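Local coordinates for protein 2-(hydroxymethyl)glutarate dehydrogenase (Eubacterium barkeri, PDB 3CKY) that catalyses the reversible, NAD-dependent interconversion of 2-formylglutarate and (S)-2-hydroxymethylglutarate in the fermentation of nicotinate, working as a homotetramer, at residues A191-V196 and A284-W289; E207-S212 and Y217-K222. All coordinates share one frame; numbering follows the deposited sequence.

Interaction 1: A191-V196 and A284-W289; sequences ALVLGV and AVIKVW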
loop_
_atom_site.group_PDB
_atom_site.type_symbol
_atom_site.label_atom_id
_atom_site.label_comp_id
_atom_site.label_asym_id
_atom_site.label_seq_id
_atom_site.Cartn_x
_atom_site.Cartn_y
_atom_site.Cartn_z
ATOM N N ALA A 191 -12.152 1.163 11.317
ATOM C CA ALA A 191 -13.449 0.508 11.549
ATOM C C ALA A 191 -14.321 1.236 12.560
ATOM O O ALA A 191 -15.536 1.392 12.363
ATOM C CB ALA A 191 -13.241 -0.933 12.007
ATOM N N LEU A 192 -13.709 1.653 13.661
ATOM C CA LEU A 192 -14.430 2.342 14.726
ATOM C C LEU A 192 -14.907 3.723 14.284
ATOM O O LEU A 192 -16.024 4.133 14.581
ATOM C CB LEU A 192 -13.555 2.451 15.971
ATOM C CG LEU A 192 -13.281 1.139 16.720
ATOM C CD1 LEU A 192 -12.341 1.401 17.900
ATOM C CD2 LEU A 192 -14.583 0.496 17.196
ATOM N N VAL A 193 -14.057 4.423 13.550
ATOM C CA VAL A 193 -14.418 5.715 12.982
ATOM C C VAL A 193 -15.602 5.592 12.008
ATOM O O VAL A 193 -16.526 6.416 12.046
ATOM C CB VAL A 193 -13.200 6.348 12.286
ATOM C CG1 VAL A 193 -13.602 7.589 11.477
ATOM C CG2 VAL A 193 -12.095 6.636 13.323
ATOM N N LEU A 194 -15.561 4.566 11.148
ATOM C CA LEU A 194 -16.655 4.271 10.225
ATOM C C LEU A 194 -17.965 4.040 10.970
ATOM O O LEU A 194 -18.991 4.604 10.604
ATOM C CB LEU A 194 -16.325 3.036 9.385
ATOM C CG LEU A 194 -17.368 2.597 8.320
ATOM C CD1 LEU A 194 -17.589 3.670 7.248
ATOM C CD2 LEU A 194 -17.012 1.260 7.688
ATOM N N GLY A 195 -17.902 3.207 12.011
ATOM C CA GLY A 195 -19.062 2.851 12.815
ATOM C C GLY A 195 -19.701 4.054 13.447
ATOM O O GLY A 195 -20.910 4.208 13.361
ATOM N N VAL A 196 -18.880 4.909 14.059
ATOM C CA VAL A 196 -19.374 6.135 14.674
ATOM C C VAL A 196 -20.025 7.011 13.615
ATOM O O VAL A 196 -21.145 7.466 13.779
ATOM C CB VAL A 196 -18.277 6.907 15.457
ATOM C CG1 VAL A 196 -18.804 8.301 15.897
ATOM C CG2 VAL A 196 -17.826 6.083 16.674
ATOM N N ALA A 284 -3.727 5.182 19.990
ATOM C CA ALA A 284 -3.865 6.608 19.645
ATOM C C ALA A 284 -3.762 6.851 18.142
ATOM O O ALA A 284 -4.079 7.921 17.678
ATOM C CB ALA A 284 -2.830 7.458 20.394
ATOM N N VAL A 285 -3.326 5.865 17.371
ATOM C CA VAL A 285 -3.329 5.991 15.893
ATOM C C VAL A 285 -4.739 6.326 15.332
ATOM O O VAL A 285 -4.854 6.949 14.273
ATOM C CB VAL A 285 -2.743 4.719 15.223
ATOM C CG1 VAL A 285 -3.750 3.562 15.268
ATOM C CG2 VAL A 285 -2.294 5.018 13.810
ATOM N N ILE A 286 -5.795 5.935 16.059
ATOM C CA ILE A 286 -7.162 6.313 15.718
ATOM C C ILE A 286 -7.328 7.849 15.531
ATOM O O ILE A 286 -8.126 8.304 14.710
ATOM C CB ILE A 286 -8.208 5.780 16.760
ATOM C CG1 ILE A 286 -9.619 5.808 16.161
ATOM C CG2 ILE A 286 -8.184 6.619 18.061
ATOM C CD1 ILE A 286 -10.679 5.041 16.954
ATOM N N LYS A 287 -6.570 8.630 16.302
ATOM C CA LYS A 287 -6.572 10.096 16.197
ATOM C C LYS A 287 -6.196 10.603 14.798
ATOM O O LYS A 287 -6.625 11.683 14.406
ATOM C CB LYS A 287 -5.607 10.697 17.199
ATOM C CG LYS A 287 -5.996 10.516 18.654
ATOM C CD LYS A 287 -4.989 11.253 19.543
ATOM C CE LYS A 287 -5.158 10.888 20.984
ATOM N NZ LYS A 287 -4.305 11.747 21.862
ATOM N N VAL A 288 -5.415 9.822 14.047
ATOM C CA VAL A 288 -5.168 10.121 12.614
ATOM C C VAL A 288 -6.476 10.325 11.828
ATOM O O VAL A 288 -6.628 11.306 11.106
ATOM C CB VAL A 288 -4.336 9.040 11.899
ATOM C CG1 VAL A 288 -4.266 9.333 10.383
ATOM C CG2 VAL A 288 -2.931 8.944 12.503
ATOM N N TRP A 289 -7.422 9.421 12.011
ATOM C CA TRP A 289 -8.679 9.483 11.274
ATOM C C TRP A 289 -9.667 10.483 11.871
ATOM O O TRP A 289 -10.395 11.149 11.140
ATOM C CB TRP A 289 -9.297 8.083 11.185
ATOM C CG TRP A 289 -8.386 7.060 10.537
ATOM C CD1 TRP A 289 -8.055 5.845 11.036
ATOM C CD2 TRP A 289 -7.672 7.189 9.285
ATOM N NE1 TRP A 289 -7.192 5.196 10.180
ATOM C CE2 TRP A 289 -6.938 6.000 9.101
ATOM C CE3 TRP A 289 -7.577 8.201 8.312
ATOM C CZ2 TRP A 289 -6.122 5.782 7.976
ATOM C CZ3 TRP A 289 -6.763 7.987 7.202
ATOM C CH2 TRP A 289 -6.051 6.780 7.044
#
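With CG1 of I286 anti to the backbone N (chi1 -162°) and chi2 again near trans, the isoleucine is a straight rod whose CG1 and CD1 run from helix 286-293 to the flank of helix 169-197. V193 answers with CG2, which stands opposite the valine's carbonyl carbon and places that one methyl against two residues of the facing helix. V193 CG2 lies 3.9 Å from I286 CG1, the two side chains running antiparallel as they pass, and 3.8 Å from W289 CB, the valine and tryptophan side chains lying roughly at right angles. The tryptophan therefore touches through its CB and not its indole; the ring leads away, one face covered off-centre by V288 CG1. I286 CD1 sits 4.0 Å from L192 CB and 4.1 Å from L192 CD1, the isoleucine and leucine side chains crossing at about a right angle. Around the contact, L192 also packs on M223 and I227 of helix 217-228, while V193 packs on V257, and W289 on P260, both of a second subunit. The contact is helix packing in the C-terminal, all-helical domain of this dehydrogenase family, away from the nucleotide site and at the subunit interface. Because the four touching residues are buried and meet only through carbon, the join rests on van der Waals fit and the exclusion of water, with no directional bond to set its geometry.

Interaction 2: E207-S212 and Y217-K222; sequences EIIGKS and YAMEAK
I208 O takes two donors near the C-terminal part of helix 202-210: S212 OG at 2.6 Å and K211 N at 3.1 Å. They arrive from opposite faces of the carbonyl plane, the hydroxyl standing 42° out of it and not on a lone pair. Together the two bonds hold the following turn, S212 included, back against I208. Next to this polar turn, I209 turns toward helix 217-228 and meets M219. With CG anti to the backbone N (chi1 179°) and every later torsion extended, the methionine reaches straight across, meeting the isoleucine at about a right angle. M219 SD comes 3.6 Å from I209 CG2, and M219 CE lies 3.9 Å from I209 CB and 4.3 Å from G210 N. Replacing M219 with an alanine removes SD and CE, which would probably leave a gap against I209 CB and CG2. M219 also packs on L188 of helix 169-197, and its backbone N is hydrogen-bonded to S216 OG; I208 packs on V164 of a second subunit. Two successive helices, 202-210 and 217-228, joined by a short loop, pack here within the C-terminal domain. The chemistry divides the work: hydrogen bonds shape the turn within 207-212, whereas the bridge between the helices is apolar, made by one extended thioether against a branched side chain.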
loop_
_atom_site.group_PDB
_atom_site.type_symbol
_atom_site.label_atom_id
_atom_site.label_comp_id
_atom_site.label_asym_id
_atom_site.label_seq_id
_atom_site.Cartn_x
_atom_site.Cartn_y
_atom_site.Cartn_z
ATOM N N GLU A 207 -19.474 -4.038 22.612
ATOM C CA GLU A 207 -20.338 -5.103 23.056
ATOM C C GLU A 207 -20.503 -6.132 21.956
ATOM O O GLU A 207 -20.279 -7.305 22.176
ATOM C CB GLU A 207 -21.695 -4.554 23.453
ATOM C CG GLU A 207 -22.607 -5.601 24.044
ATOM C CD GLU A 207 -23.985 -5.060 24.338
ATOM O OE1 GLU A 207 -24.308 -3.943 23.850
ATOM O OE2 GLU A 207 -24.749 -5.759 25.056
ATOM N N ILE A 208 -20.876 -5.687 20.765
ATOM C CA ILE A 208 -21.261 -6.608 19.700
ATOM C C ILE A 208 -20.057 -7.244 19.006
ATOM O O ILE A 208 -19.985 -8.457 18.890
ATOM C CB ILE A 208 -22.221 -5.919 18.693
ATOM C CG1 ILE A 208 -23.573 -5.685 19.380
ATOM C CG2 ILE A 208 -22.393 -6.763 17.440
ATOM C CD1 ILE A 208 -24.539 -4.888 18.580
ATOM N N ILE A 209 -19.099 -6.439 18.574
ATOM C CA ILE A 209 -17.915 -6.974 17.886
ATOM C C ILE A 209 -17.063 -7.833 18.822
ATOM O O ILE A 209 -16.484 -8.841 18.402
ATOM C CB ILE A 209 -17.065 -5.849 17.283
ATOM C CG1 ILE A 209 -17.893 -5.105 16.230
ATOM C CG2 ILE A 209 -15.756 -6.386 16.671
ATOM C CD1 ILE A 209 -17.369 -3.722 15.912
ATOM N N GLY A 210 -17.017 -7.446 20.096
ATOM C CA GLY A 210 -16.341 -8.240 21.125
ATOM C C GLY A 210 -16.858 -9.648 21.271
ATOM O O GLY A 210 -16.121 -10.521 21.705
ATOM N N LYS A 211 -18.113 -9.869 20.906
ATOM C CA LYS A 211 -18.687 -11.200 20.939
ATOM C C LYS A 211 -18.897 -11.767 19.534
ATOM O O LYS A 211 -19.644 -12.714 19.345
ATOM C CB LYS A 211 -19.997 -11.129 21.715
ATOM C CG LYS A 211 -19.785 -10.466 23.061
ATOM C CD LYS A 211 -20.998 -10.532 23.952
ATOM C CE LYS A 211 -20.935 -9.447 25.027
ATOM N NZ LYS A 211 -19.518 -9.083 25.420
ATOM N N SER A 212 -18.214 -11.190 18.553
ATOM C CA SER A 212 -18.430 -11.531 17.163
ATOM C C SER A 212 -17.095 -11.808 16.485
ATOM O O SER A 212 -16.045 -11.667 17.109
ATOM C CB SER A 212 -19.189 -10.399 16.466
ATOM O OG SER A 212 -20.472 -10.224 17.042
ATOM N N TYR A 217 -7.455 -9.546 20.053
ATOM C CA TYR A 217 -6.835 -9.095 21.282
ATOM C C TYR A 217 -6.585 -7.576 21.247
ATOM O O TYR A 217 -6.805 -6.891 22.230
ATOM C CB TYR A 217 -5.537 -9.857 21.557
ATOM C CG TYR A 217 -4.832 -9.313 22.749
ATOM C CD1 TYR A 217 -5.202 -9.695 24.029
ATOM C CD2 TYR A 217 -3.836 -8.365 22.611
ATOM C CE1 TYR A 217 -4.569 -9.161 25.151
ATOM C CE2 TYR A 217 -3.201 -7.834 23.715
ATOM C CZ TYR A 217 -3.572 -8.243 24.973
ATOM O OH TYR A 217 -2.945 -7.711 26.053
ATOM N N ALA A 218 -6.131 -7.066 20.107
ATOM C CA ALA A 218 -5.991 -5.607 19.900
ATOM C C ALA A 218 -7.219 -4.835 20.396
ATOM O O ALA A 218 -7.105 -3.898 21.188
ATOM C CB ALA A 218 -5.724 -5.287 18.453
ATOM N N MET A 219 -8.399 -5.238 19.947
ATOM C CA MET A 219 -9.615 -4.595 20.393
ATOM C C MET A 219 -9.846 -4.794 21.899
ATOM O O MET A 219 -10.210 -3.846 22.605
ATOM C CB MET A 219 -10.810 -5.102 19.600
ATOM C CG MET A 219 -12.117 -4.491 20.046
ATOM S SD MET A 219 -13.467 -4.909 18.969
ATOM C CE MET A 219 -14.741 -3.828 19.605
ATOM N N GLU A 220 -9.644 -6.014 22.391
ATOM C CA GLU A 220 -9.866 -6.303 23.809
ATOM C C GLU A 220 -8.966 -5.466 24.705
ATOM O O GLU A 220 -9.420 -4.891 25.684
ATOM C CB GLU A 220 -9.655 -7.786 24.104
ATOM C CG GLU A 220 -10.815 -8.659 23.642
ATOM C CD GLU A 220 -10.374 -9.953 22.969
ATOM O OE1 GLU A 220 -9.438 -10.610 23.508
ATOM O OE2 GLU A 220 -10.964 -10.298 21.903
ATOM N N ALA A 221 -7.698 -5.372 24.337
ATOM C CA ALA A 221 -6.721 -4.651 25.140
ATOM C C ALA A 221 -6.910 -3.126 25.115
ATOM O O ALA A 221 -6.703 -2.454 26.137
ATOM C CB ALA A 221 -5.316 -5.000 24.690
ATOM N N LYS A 222 -7.298 -2.582 23.969
ATOM C CA LYS A 222 -7.212 -1.139 23.762
ATOM C C LYS A 222 -8.534 -0.376 23.859
ATOM O O LYS A 222 -8.555 0.762 24.294
ATOM C CB LYS A 222 -6.548 -0.847 22.416
ATOM C CG LYS A 222 -5.167 -1.498 22.230
ATOM C CD LYS A 222 -4.192 -1.142 23.329
ATOM C CE LYS A 222 -2.809 -1.716 23.066
ATOM N NZ LYS A 222 -1.863 -1.397 24.186
#

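How the interactions relate
Followed from the N terminus, the chain leaves the Rossmann-type domain, runs along helix 169-197, where interaction 1 has its first segment, and then enters helix 202-210. Interaction 2 closes a short loop there, joining that helix to 217-228 across only four intervening residues. Helices 238-255 and 260-274 follow before helix 286-293 returns to 191-196, so interaction 1 closes a much longer loop, of 87 residues, that contains the whole of interaction 2; the two nest and do not cross. Their centres are about 15 Å apart and their nearest atoms about 5 Å, so the contacts do not touch. Helix 217-228, packed against helix 169-197, joins them, and both border the second subunit.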